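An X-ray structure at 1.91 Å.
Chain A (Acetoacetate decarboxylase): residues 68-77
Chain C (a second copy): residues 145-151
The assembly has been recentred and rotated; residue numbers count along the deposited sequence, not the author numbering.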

# COMPACT_ATOMS: atom_id res chain seq x y z
N GLN A 68 8.48 -25.25 -7.49
CA GLN A 68 8.75 -24.02 -8.24
C GLN A 68 9.84 -23.30 -7.45
O GLN A 68 9.67 -22.15 -7.00
CB GLN A 68 7.51 -23.16 -8.44
CG GLN A 68 6.84 -23.34 -9.79
CD GLN A 68 5.90 -22.20 -10.11
OE1 GLN A 68 4.77 -22.15 -9.60
NE2 GLN A 68 6.36 -21.27 -10.93
N PRO A 69 10.95 -23.98 -7.23
CA PRO A 69 11.94 -23.45 -6.29
C PRO A 69 12.60 -22.19 -6.78
O PRO A 69 13.19 -21.47 -5.97
CB PRO A 69 12.94 -24.61 -6.14
CG PRO A 69 12.84 -25.35 -7.46
CD PRO A 69 11.41 -25.23 -7.88
N ALA A 70 12.49 -21.87 -8.07
CA ALA A 70 13.10 -20.67 -8.63
C ALA A 70 12.11 -19.56 -8.93
O ALA A 70 12.45 -18.60 -9.62
CB ALA A 70 13.85 -21.03 -9.91
N ALA A 71 10.89 -19.63 -8.39
CA ALA A 71 9.87 -18.65 -8.73
C ALA A 71 10.25 -17.23 -8.29
O ALA A 71 9.78 -16.24 -8.88
CB ALA A 71 8.54 -19.05 -8.06
N MET A 72 11.07 -17.12 -7.25
CA MET A 72 11.48 -15.82 -6.72
C MET A 72 12.21 -14.97 -7.76
O MET A 72 12.23 -13.74 -7.64
CB MET A 72 12.36 -16.06 -5.50
CG MET A 72 13.24 -14.92 -5.11
SD MET A 72 14.14 -15.30 -3.55
CE MET A 72 13.41 -16.83 -2.96
N LEU A 73 12.86 -15.59 -8.75
CA LEU A 73 13.63 -14.84 -9.75
C LEU A 73 12.74 -13.89 -10.55
O LEU A 73 13.11 -12.73 -10.82
CB LEU A 73 14.31 -15.83 -10.68
CG LEU A 73 15.15 -15.30 -11.86
CD1 LEU A 73 16.41 -14.59 -11.33
CD2 LEU A 73 15.54 -16.45 -12.82
N ARG A 74 11.57 -14.36 -10.95
CA ARG A 74 10.63 -13.63 -11.81
C ARG A 74 9.45 -13.04 -11.07
O ARG A 74 8.76 -12.17 -11.62
CB ARG A 74 10.06 -14.57 -12.88
CG ARG A 74 11.04 -14.97 -14.00
CD ARG A 74 10.38 -15.99 -14.92
NE ARG A 74 11.28 -16.48 -15.96
CZ ARG A 74 11.54 -15.81 -17.08
NH1 ARG A 74 10.97 -14.63 -17.31
NH2 ARG A 74 12.36 -16.33 -17.99
N ASN A 75 9.20 -13.49 -9.84
CA ASN A 75 8.04 -13.07 -9.06
C ASN A 75 8.45 -12.88 -7.62
O ASN A 75 8.00 -13.60 -6.72
CB ASN A 75 6.91 -14.07 -9.19
CG ASN A 75 5.59 -13.50 -8.65
OD1 ASN A 75 5.55 -12.34 -8.26
ND2 ASN A 75 4.59 -14.34 -8.50
N PRO A 76 9.26 -11.87 -7.35
CA PRO A 76 9.74 -11.66 -5.98
C PRO A 76 8.66 -11.36 -4.97
O PRO A 76 8.76 -11.81 -3.81
CB PRO A 76 10.74 -10.49 -6.14
CG PRO A 76 10.43 -9.87 -7.47
CD PRO A 76 9.90 -10.97 -8.32
N ALA A 77 7.64 -10.58 -5.34
CA ALA A 77 6.59 -10.28 -4.39
C ALA A 77 5.76 -11.51 -4.04
O ALA A 77 5.09 -11.52 -2.99
CB ALA A 77 5.67 -9.17 -4.92
N ALA C 145 21.19 -20.43 -6.35
CA ALA C 145 20.17 -19.59 -5.73
C ALA C 145 19.68 -18.54 -6.72
O ALA C 145 20.41 -18.13 -7.63
CB ALA C 145 20.72 -18.90 -4.49
N VAL C 146 18.44 -18.09 -6.53
CA VAL C 146 17.87 -17.02 -7.35
C VAL C 146 17.49 -15.84 -6.46
O VAL C 146 17.10 -16.02 -5.30
CB VAL C 146 16.64 -17.49 -8.13
CG1 VAL C 146 17.10 -18.46 -9.16
CG2 VAL C 146 15.55 -18.04 -7.22
N VAL C 147 17.66 -14.63 -6.98
CA VAL C 147 17.31 -13.39 -6.30
C VAL C 147 16.44 -12.58 -7.26
O VAL C 147 16.71 -12.56 -8.47
CB VAL C 147 18.58 -12.62 -5.90
CG1 VAL C 147 18.22 -11.32 -5.25
CG2 VAL C 147 19.40 -13.44 -4.90
N GLY C 148 15.43 -11.88 -6.74
CA GLY C 148 14.54 -11.09 -7.60
C GLY C 148 14.20 -9.74 -7.01
O GLY C 148 14.10 -9.57 -5.78
N GLY C 149 14.01 -8.77 -7.90
CA GLY C 149 13.55 -7.46 -7.51
C GLY C 149 12.59 -6.87 -8.53
O GLY C 149 12.66 -7.17 -9.71
N ILE C 150 11.68 -6.04 -8.05
CA ILE C 150 10.70 -5.39 -8.92
C ILE C 150 10.33 -4.06 -8.31
O ILE C 150 10.35 -3.89 -7.09
CB ILE C 150 9.43 -6.28 -9.16
CG1 ILE C 150 8.49 -5.72 -10.25
CG2 ILE C 150 8.64 -6.50 -7.86
CD1 ILE C 150 7.50 -6.79 -10.76
N CYS C 151 10.02 -3.09 -9.17
CA CYS C 151 9.49 -1.84 -8.68
C CYS C 151 8.39 -1.35 -9.62
O CYS C 151 8.38 -1.66 -10.82
CB CYS C 151 10.57 -0.79 -8.54
SG CYS C 151 11.49 -0.52 -9.98

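Between these stretches of two copies of acetoacetate decarboxylase, no hydrogen bond forms; apolar side-chain packing is joined by close approaches to backbone carbonyls, and 417 Å² is buried, both sides summed. Val C146 contributes most. It lies in a strand, with its CA-to-CB bond directed toward chain A and its side chain in the m rotamer, and its side chain packs against three side chains of chain A. Val C146 CB lies 3.8 Å from Leu A73 CB, Val C146 CG2 approaches Met A72 CB at 4.1 Å, and Val C146 CG1 reaches Ala A70 CB at 4.2 Å. Just before Met A72, the backbone forms a type I turn from Gln A68 to Ala A71, with a 3.1 Å hydrogen bond from Ala A71 N to Gln A68 O. The carbonyl of Val C146 fares less well, since Val C146 O faces Met A72 SD at 3.5 Å and is buried without a hydrogen-bonding partner.

Pro A76 covers the most surface on the chain A side. Its ring follows the strand: Pro A76 CB sits 3.5 Å from Gly C148 O, while Pro A76 CG lies 3.8 Å from Gly C149 N and equally far from Ile C150 CG2, the latter a contact between apolar side chains.

Leu A73, with chi1 t and chi2 p, extends Leu A73 CD1 to within 3.5 Å of Val C147 O, although the CA-to-CB bond of Val C147 points away. The nearest CA atoms across the contact are Leu A73 CA and Gly C148 CA, 4.4 Å apart. Such an approach depends on the glycine: an ideal CB on Gly C148 would stand 2.1 Å from Met A72 O, a clash, and 3.3 Å from Pro A76 CB. Instead, Gly C148 CA makes a CA-H...O contact with Met A72 O at 3.5 Å, with an angle of 151° at the hydrogen.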